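Local coordinates for trehalose synthase regulatory protein (Candida albicans, PDB 5HUS) that probably acts as a regulatory subunit in trehalose synthesis, its C-terminal domain belonging to the trehalose-phosphatase family of the HAD superfamily, at residues W122-I126 with F179-V184; L129-K133 with E170-I175; E135-G139 with R163-T167. All blocks are in the same frame, centred on the assembly; numbering follows the deposited sequence.

Contact 1 (W122-I126 with F179-V184)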
loop_
_atom_site.group_PDB
_atom_site.type_symbol
_atom_site.label_atom_id
_atom_site.label_comp_id
_atom_site.label_asym_id
_atom_site.label_seq_id
_atom_site.Cartn_x
_atom_site.Cartn_y
_atom_site.Cartn_z
ATOM N N TRP A 122 3.823 16.457 14.172
ATOM C CA TRP A 122 4.590 15.268 14.553
ATOM C C TRP A 122 5.790 14.962 13.662
ATOM O O TRP A 122 6.811 14.483 14.155
ATOM C CB TRP A 122 3.679 14.049 14.577
ATOM C CG TRP A 122 2.517 14.202 15.492
ATOM C CD1 TRP A 122 2.457 14.959 16.629
ATOM C CD2 TRP A 122 1.228 13.601 15.342
ATOM N NE1 TRP A 122 1.210 14.855 17.198
ATOM C CE2 TRP A 122 0.437 14.029 16.429
ATOM C CE3 TRP A 122 0.666 12.737 14.398
ATOM C CZ2 TRP A 122 -0.887 13.621 16.595
ATOM C CZ3 TRP A 122 -0.650 12.331 14.568
ATOM C CH2 TRP A 122 -1.409 12.773 15.657
ATOM N N MET A 123 5.667 15.212 12.361
ATOM C CA MET A 123 6.760 14.895 11.437
ATOM C C MET A 123 8.105 15.529 11.843
ATOM O O MET A 123 9.115 14.827 11.859
ATOM C CB MET A 123 6.398 15.301 10.002
ATOM C CG MET A 123 5.407 14.371 9.324
ATOM S SD MET A 123 6.127 12.768 8.923
ATOM C CE MET A 123 7.222 13.210 7.576
ATOM N N PRO A 124 8.133 16.839 12.182
ATOM C CA PRO A 124 9.443 17.402 12.545
ATOM C C PRO A 124 10.085 16.714 13.752
ATOM O O PRO A 124 11.308 16.519 13.760
ATOM C CB PRO A 124 9.120 18.866 12.864
ATOM C CG PRO A 124 7.906 19.158 12.050
ATOM C CD PRO A 124 7.099 17.891 12.111
ATOM N N GLU A 125 9.268 16.330 14.729
ATOM C CA GLU A 125 9.755 15.624 15.909
ATOM C C GLU A 125 10.284 14.244 15.539
ATOM O O GLU A 125 11.341 13.826 16.014
ATOM C CB GLU A 125 8.652 15.493 16.960
ATOM C CG GLU A 125 8.144 16.819 17.504
ATOM C CD GLU A 125 9.221 17.612 18.219
ATOM O OE1 GLU A 125 10.061 16.996 18.914
ATOM O OE2 GLU A 125 9.231 18.854 18.085
ATOM N N ILE A 126 9.547 13.541 14.685
ATOM C CA ILE A 126 9.962 12.216 14.239
ATOM C C ILE A 126 11.274 12.280 13.465
ATOM O O ILE A 126 12.186 11.488 13.709
ATOM C CB ILE A 126 8.874 11.554 13.364
ATOM C CG1 ILE A 126 7.591 11.377 14.177
ATOM C CG2 ILE A 126 9.362 10.214 12.829
ATOM C CD1 ILE A 126 6.395 10.905 13.358
ATOM N N PHE A 179 5.138 8.076 20.535
ATOM C CA PHE A 179 4.132 8.471 19.548
ATOM C C PHE A 179 2.942 7.536 19.385
ATOM O O PHE A 179 2.007 7.855 18.649
ATOM C CB PHE A 179 4.806 8.670 18.184
ATOM C CG PHE A 179 5.661 9.897 18.119
ATOM C CD1 PHE A 179 5.125 11.110 17.714
ATOM C CD2 PHE A 179 6.994 9.848 18.489
ATOM C CE1 PHE A 179 5.908 12.246 17.665
ATOM C CE2 PHE A 179 7.783 10.979 18.440
ATOM C CZ PHE A 179 7.238 12.181 18.028
ATOM N N GLU A 180 2.957 6.387 20.057
ATOM C CA GLU A 180 1.847 5.446 19.955
ATOM C C GLU A 180 0.493 6.095 20.274
ATOM O O GLU A 180 -0.497 5.809 19.612
ATOM C CB GLU A 180 2.072 4.241 20.872
ATOM C CG GLU A 180 0.897 3.290 20.940
ATOM C CD GLU A 180 1.181 2.046 21.761
ATOM O OE1 GLU A 180 1.639 2.182 22.917
ATOM O OE2 GLU A 180 0.943 0.930 21.247
ATOM N N HIS A 181 0.454 6.989 21.263
ATOM C CA HIS A 181 -0.812 7.627 21.636
ATOM C C HIS A 181 -1.367 8.510 20.519
ATOM O O HIS A 181 -2.549 8.838 20.517
ATOM C CB HIS A 181 -0.651 8.460 22.916
ATOM C CG HIS A 181 0.194 9.682 22.741
ATOM N ND1 HIS A 181 1.549 9.688 22.988
ATOM C CD2 HIS A 181 -0.122 10.939 22.348
ATOM C CE1 HIS A 181 2.030 10.898 22.762
ATOM N NE2 HIS A 181 1.038 11.675 22.367
ATOM N N ASN A 182 -0.509 8.899 19.581
ATOM C CA ASN A 182 -0.941 9.689 18.433
ATOM C C ASN A 182 -1.412 8.828 17.263
ATOM O O ASN A 182 -1.717 9.347 16.194
ATOM C CB ASN A 182 0.192 10.598 17.957
ATOM C CG ASN A 182 0.524 11.684 18.957
ATOM O OD1 ASN A 182 -0.362 12.227 19.616
ATOM N ND2 ASN A 182 1.806 12.008 19.075
ATOM N N GLY A 183 -1.453 7.518 17.464
ATOM C CA GLY A 183 -1.806 6.599 16.391
ATOM C C GLY A 183 -0.686 6.460 15.377
ATOM O O GLY A 183 -0.930 6.280 14.182
ATOM N N VAL A 184 0.550 6.555 15.859
ATOM C CA VAL A 184 1.734 6.437 15.015
ATOM C C VAL A 184 2.638 5.330 15.553
ATOM O O VAL A 184 2.839 5.229 16.759
ATOM C CB VAL A 184 2.511 7.772 14.953
ATOM C CG1 VAL A 184 3.855 7.596 14.258
ATOM C CG2 VAL A 184 1.671 8.836 14.263
#

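Contact 2 (L129-K133 with E170-I175)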
loop_
_atom_site.group_PDB
_atom_site.type_symbol
_atom_site.label_atom_id
_atom_site.label_comp_id
_atom_site.label_asym_id
_atom_site.label_seq_id
_atom_site.Cartn_x
_atom_site.Cartn_y
_atom_site.Cartn_z
ATOM N N LEU A 129 14.244 12.980 15.743
ATOM C CA LEU A 129 14.557 11.767 16.489
ATOM C C LEU A 129 15.361 10.794 15.623
ATOM O O LEU A 129 16.415 10.306 16.038
ATOM C CB LEU A 129 13.266 11.117 16.999
ATOM C CG LEU A 129 13.322 9.963 18.005
ATOM C CD1 LEU A 129 12.008 9.877 18.761
ATOM C CD2 LEU A 129 13.617 8.629 17.323
ATOM N N VAL A 130 14.875 10.525 14.416
ATOM C CA VAL A 130 15.563 9.605 13.513
ATOM C C VAL A 130 16.954 10.119 13.148
ATOM O O VAL A 130 17.914 9.347 13.090
ATOM C CB VAL A 130 14.751 9.360 12.227
ATOM C CG1 VAL A 130 15.550 8.523 11.238
ATOM C CG2 VAL A 130 13.434 8.675 12.567
ATOM N N GLU A 131 17.072 11.426 12.930
ATOM C CA GLU A 131 18.359 12.001 12.542
ATOM C C GLU A 131 19.398 11.846 13.654
ATOM O O GLU A 131 20.579 11.641 13.375
ATOM C CB GLU A 131 18.193 13.474 12.151
ATOM C CG GLU A 131 17.677 13.664 10.723
ATOM C CD GLU A 131 17.403 15.116 10.375
ATOM O OE1 GLU A 131 17.238 15.938 11.301
ATOM O OE2 GLU A 131 17.350 15.433 9.171
ATOM N N SER A 132 18.950 11.911 14.906
ATOM C CA SER A 132 19.846 11.739 16.050
ATOM C C SER A 132 20.349 10.300 16.158
ATOM O O SER A 132 21.441 10.055 16.674
ATOM C CB SER A 132 19.153 12.149 17.353
ATOM O OG SER A 132 18.202 11.181 17.763
ATOM N N LYS A 133 19.551 9.350 15.680
ATOM C CA LYS A 133 19.978 7.958 15.624
ATOM C C LYS A 133 21.023 7.777 14.533
ATOM O O LYS A 133 21.985 7.027 14.700
ATOM C CB LYS A 133 18.795 7.023 15.364
ATOM C CG LYS A 133 17.663 7.134 16.369
ATOM C CD LYS A 133 18.126 6.819 17.782
ATOM C CE LYS A 133 16.955 6.854 18.756
ATOM N NZ LYS A 133 17.393 6.616 20.160
ATOM N N GLU A 170 16.008 -0.534 19.146
ATOM C CA GLU A 170 15.992 0.496 20.176
ATOM C C GLU A 170 15.160 1.691 19.715
ATOM O O GLU A 170 14.381 2.263 20.481
ATOM C CB GLU A 170 17.426 0.926 20.504
ATOM C CG GLU A 170 17.570 1.821 21.711
ATOM C CD GLU A 170 17.294 3.279 21.403
ATOM O OE1 GLU A 170 17.684 3.745 20.309
ATOM O OE2 GLU A 170 16.679 3.957 22.256
ATOM N N THR A 171 15.337 2.048 18.447
ATOM C CA THR A 171 14.642 3.171 17.833
ATOM C C THR A 171 13.144 2.920 17.726
ATOM O O THR A 171 12.332 3.819 17.960
ATOM C CB THR A 171 15.223 3.465 16.438
ATOM O OG1 THR A 171 16.614 3.796 16.568
ATOM C CG2 THR A 171 14.492 4.622 15.777
ATOM N N ILE A 172 12.777 1.691 17.376
ATOM C CA ILE A 172 11.375 1.292 17.354
ATOM C C ILE A 172 10.711 1.484 18.724
ATOM O O ILE A 172 9.606 2.024 18.815
ATOM C CB ILE A 172 11.229 -0.172 16.904
ATOM C CG1 ILE A 172 11.512 -0.283 15.404
ATOM C CG2 ILE A 172 9.837 -0.690 17.220
ATOM C CD1 ILE A 172 11.568 -1.699 14.901
ATOM N N GLN A 173 11.389 1.057 19.787
ATOM C CA GLN A 173 10.847 1.213 21.138
ATOM C C GLN A 173 10.712 2.685 21.511
ATOM O O GLN A 173 9.698 3.098 22.076
ATOM C CB GLN A 173 11.721 0.490 22.169
ATOM C CG GLN A 173 11.249 0.688 23.608
ATOM C CD GLN A 173 11.932 -0.248 24.587
ATOM O OE1 GLN A 173 12.770 -1.067 24.202
ATOM N NE2 GLN A 173 11.575 -0.133 25.863
ATOM N N HIS A 174 11.740 3.465 21.189
ATOM C CA HIS A 174 11.772 4.908 21.440
ATOM C C HIS A 174 10.590 5.613 20.760
ATOM O O HIS A 174 9.805 6.307 21.412
ATOM C CB HIS A 174 13.114 5.475 20.954
ATOM C CG HIS A 174 13.316 6.937 21.226
ATOM N ND1 HIS A 174 14.521 7.568 20.993
ATOM C CD2 HIS A 174 12.480 7.891 21.696
ATOM C CE1 HIS A 174 14.415 8.846 21.307
ATOM N NE2 HIS A 174 13.186 9.068 21.737
ATOM N N ILE A 175 10.459 5.420 19.453
ATOM C CA ILE A 175 9.365 6.032 18.704
ATOM C C ILE A 175 7.989 5.563 19.173
ATOM O O ILE A 175 7.067 6.369 19.320
ATOM C CB ILE A 175 9.520 5.755 17.196
ATOM C CG1 ILE A 175 10.759 6.475 16.669
ATOM C CG2 ILE A 175 8.277 6.193 16.433
ATOM C CD1 ILE A 175 11.188 6.027 15.287
#

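Contact 3 (E135-G139 with R163-T167)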
loop_
_atom_site.group_PDB
_atom_site.type_symbol
_atom_site.label_atom_id
_atom_site.label_comp_id
_atom_site.label_asym_id
_atom_site.label_seq_id
_atom_site.Cartn_x
_atom_site.Cartn_y
_atom_site.Cartn_z
ATOM N N GLU A 135 23.210 9.883 13.494
ATOM C CA GLU A 135 24.490 10.402 13.973
ATOM C C GLU A 135 25.275 9.359 14.763
ATOM O O GLU A 135 26.495 9.272 14.643
ATOM C CB GLU A 135 24.275 11.642 14.843
ATOM C CG GLU A 135 23.466 12.741 14.174
ATOM C CD GLU A 135 23.151 13.897 15.110
ATOM O OE1 GLU A 135 22.722 13.642 16.258
ATOM O OE2 GLU A 135 23.341 15.062 14.697
ATOM N N ARG A 136 24.571 8.561 15.558
ATOM C CA ARG A 136 25.221 7.599 16.439
ATOM C C ARG A 136 25.435 6.244 15.764
ATOM O O ARG A 136 26.016 5.335 16.358
ATOM C CB ARG A 136 24.406 7.432 17.728
ATOM C CG ARG A 136 24.130 8.754 18.441
ATOM C CD ARG A 136 23.304 8.577 19.705
ATOM N NE ARG A 136 24.117 8.149 20.841
ATOM C CZ ARG A 136 23.675 8.083 22.095
ATOM N NH1 ARG A 136 22.426 8.427 22.380
ATOM N NH2 ARG A 136 24.488 7.686 23.066
ATOM N N LEU A 137 24.979 6.117 14.520
ATOM C CA LEU A 137 25.134 4.874 13.767
ATOM C C LEU A 137 25.632 5.151 12.349
ATOM O O LEU A 137 24.836 5.252 11.412
ATOM C CB LEU A 137 23.810 4.100 13.724
ATOM C CG LEU A 137 23.800 2.710 13.075
ATOM C CD1 LEU A 137 24.588 1.707 13.899
ATOM C CD2 LEU A 137 22.373 2.220 12.863
ATOM N N PRO A 138 26.959 5.276 12.185
ATOM C CA PRO A 138 27.547 5.616 10.883
ATOM C C PRO A 138 27.163 4.619 9.795
ATOM O O PRO A 138 27.132 3.409 10.037
ATOM C CB PRO A 138 29.059 5.583 11.155
ATOM C CG PRO A 138 29.215 4.798 12.416
ATOM C CD PRO A 138 27.985 5.064 13.217
ATOM N N GLY A 139 26.857 5.136 8.610
ATOM C CA GLY A 139 26.419 4.304 7.508
ATOM C C GLY A 139 24.906 4.315 7.354
ATOM O O GLY A 139 24.377 3.987 6.290
ATOM N N ARG A 163 24.881 -4.683 15.772
ATOM C CA ARG A 163 24.760 -3.315 16.267
ATOM C C ARG A 163 23.639 -2.580 15.543
ATOM O O ARG A 163 22.870 -1.836 16.156
ATOM C CB ARG A 163 26.076 -2.557 16.096
ATOM C CG ARG A 163 25.997 -1.100 16.511
ATOM C CD ARG A 163 27.242 -0.331 16.109
ATOM N NE ARG A 163 27.150 1.074 16.495
ATOM C CZ ARG A 163 28.107 1.972 16.289
ATOM N NH1 ARG A 163 29.239 1.615 15.694
ATOM N NH2 ARG A 163 27.934 3.229 16.676
ATOM N N SER A 164 23.557 -2.799 14.235
ATOM C CA SER A 164 22.532 -2.173 13.411
ATOM C C SER A 164 21.134 -2.575 13.870
ATOM O O SER A 164 20.303 -1.715 14.169
ATOM C CB SER A 164 22.736 -2.543 11.942
ATOM O OG SER A 164 21.834 -1.839 11.108
ATOM N N LEU A 165 20.882 -3.882 13.932
ATOM C CA LEU A 165 19.589 -4.400 14.377
ATOM C C LEU A 165 19.245 -3.939 15.788
ATOM O O LEU A 165 18.085 -3.638 16.089
ATOM C CB LEU A 165 19.572 -5.928 14.320
ATOM C CG LEU A 165 19.513 -6.562 12.931
ATOM C CD1 LEU A 165 19.743 -8.057 13.034
ATOM C CD2 LEU A 165 18.177 -6.268 12.270
ATOM N N ASP A 166 20.256 -3.898 16.651
ATOM C CA ASP A 166 20.077 -3.432 18.019
ATOM C C ASP A 166 19.614 -1.980 18.028
ATOM O O ASP A 166 18.666 -1.624 18.730
ATOM C CB ASP A 166 21.377 -3.584 18.816
ATOM C CG ASP A 166 21.650 -5.024 19.227
ATOM O OD1 ASP A 166 20.989 -5.940 18.691
ATOM O OD2 ASP A 166 22.534 -5.241 20.083
ATOM N N THR A 167 20.284 -1.146 17.236
ATOM C CA THR A 167 19.955 0.273 17.167
ATOM C C THR A 167 18.562 0.493 16.582
ATOM O O THR A 167 17.810 1.346 17.059
ATOM C CB THR A 167 20.991 1.051 16.338
ATOM O OG1 THR A 167 22.271 0.954 16.971
ATOM C CG2 THR A 167 20.606 2.519 16.230
#

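Contact 1 (W122-I126 with F179-V184)
Trp122 offers one face of its indole as a platform, and Asn182 settles on it. The amide of Asn182 lies nearly flat over the ring, its plane 16° from that of the indole, with Asn182 CG 3.4 Å from Trp122 CZ2. Asn182 CB stands over the six-membered ring, 3.6 Å from its centroid, as a CH-pi contact. Asparagine suits this place because its planar amide can lie face to face with the indole.

Beside this stack, the Phe179 ring fills the hollow between Trp122 and, one turn on, the adjacent Glu125 and Ile126 of helix 116-136. Glu125 CB meets the ring edge, 3.8 Å from Phe179 CZ, while Ile126 CG1 covers one face at 4.1 Å from the ring centroid. Phe179 ends helix 161-179, and the short 3-10 turn 180-182 that carries Asn182 leads on to strand 184-189 of an antiparallel four-stranded sheet. Val184, where that strand begins, packs against both Trp122 and Ile126. Its CG2 approaches Trp122 CE3 at 4.0 Å, and its CG1, anti to the backbone N (chi1 171°), meets Ile126 CD1 at 4.3 Å. Val195 of strand 192-197 touches both Ile126 and Val184.

Contact 2 (L129-K133 with E170-I175)
Two helices that pack on the four-stranded antiparallel sheet lie side by side here, with Leu129 and Lys133 of helix 116-136 reaching across to His174, Ile175, Thr171 and Glu170 of helix 161-179. The local axes are 11.2 Å apart and run almost antiparallel, at 157°, a spacing that long side chains have to bridge.

Leu129 divides its two methyls. CD1 lies over one face of the His174 imidazole, 3.6 Å from the ring centroid, in a CH-pi contact, and CD2 packs against Ile175 CG1 at 3.6 Å. With Leu129 CG anti to the backbone N (chi1 -170°), the branch point is carried out to the other helix, and the fork serves both neighbours. Val130 and Ile175 touch each other, CG2 to CD1, and also the sheet, at Val149 and Val195 respectively; these compact apolar side chains fill the layer between helices and sheet. Two helices on such a sheet are consistent with the alpha/beta cap of HAD phosphatases.

Lys133 spans the more polar flank. Its chain bends at chi2 (-60°) and then runs straight past Thr171, whose OG1 lies 3.5 Å from Lys133 CG but spends its hydrogen bond on Thr167 O, one turn back. The ammonium of Lys133 then has two acceptors. NZ bonds Glu170 OE1 at 2.9 Å in a salt bridge, using the carboxylate's syn lone pair, and His174 ND1 at 3.1 Å, almost exactly in the ring plane. Because ND1 accepts here, the imidazole is probably neutral with its proton on NE2, and Lys133 at its edge together with Leu129 over its face would limit its rotation.

Contact 3 (E135-G139 with R163-T167)
Leu137, with the largest buried surface here, works its isobutyl group in between Arg163 and Thr167, near where helix 116-136 runs out. Its CG stands anti to the backbone N (chi1 -175°), which brings the two methyls up against helix 161-179. Both helices lie on the antiparallel four-stranded sheet, in what is probably the cap of a HAD-type phosphatase fold. CD1 of Leu137 lies along the Arg163 stem, 4.1 Å from Arg163 CG, and 3.7 Å from the guanidinium nitrogen NE, the two chains running antiparallel. CD2 meets Thr167 CG2 tip to tip at 3.8 Å. A leucine suits this place because its fork can touch an arginine stem and a threonine methyl at once.

Extended from CG to NE, Arg163 carries its guanidinium past Leu137 to the backbone of Arg136. There NH2 gives a weak hydrogen bond to Arg136 O, 2.9 Å long but bent to 118° at the hydrogen, and lies 3.9 Å from Pro138 CD. Thr167 is a good partner because it can turn its hydroxyl inward along its own helix: OG1 bonds Arg163 O at 3.0 Å, reaching that oxygen from the face opposite to the one used by Thr167 N, while the methyl is left for Leu137. Close by, Leu137 also touches Ser156 of helix 156-159, whose hydroxyl is hydrogen-bonded to that of Ser164.

The chemistry is thus chiefly apolar contact with one poorly aligned polar tie, in which the positive guanidinium would gain some favourable electrostatics from the Arg136 carbonyl.

In the fold
Helix 116-136 supplies the first segment of each contact in chain order, at 122-126, 129-133 and 135-139, the last running on past the helix, and the chain then returns through strands 141-144 and 149-152 and helix 156-159 to helix 161-179. Contact 3 closes the shortest loop, contact 2 encloses it, and contact 1 encloses both, ending where strand 184-189 begins; none of them cross. Their centres lie about 10 Å apart for contacts 2 and 3 and about 12 Å for contacts 1 and 2, so they follow one another along the two antiparallel helices. Together they join these helices to each other and, at contact 1, to the turn leading back into the four-stranded sheet.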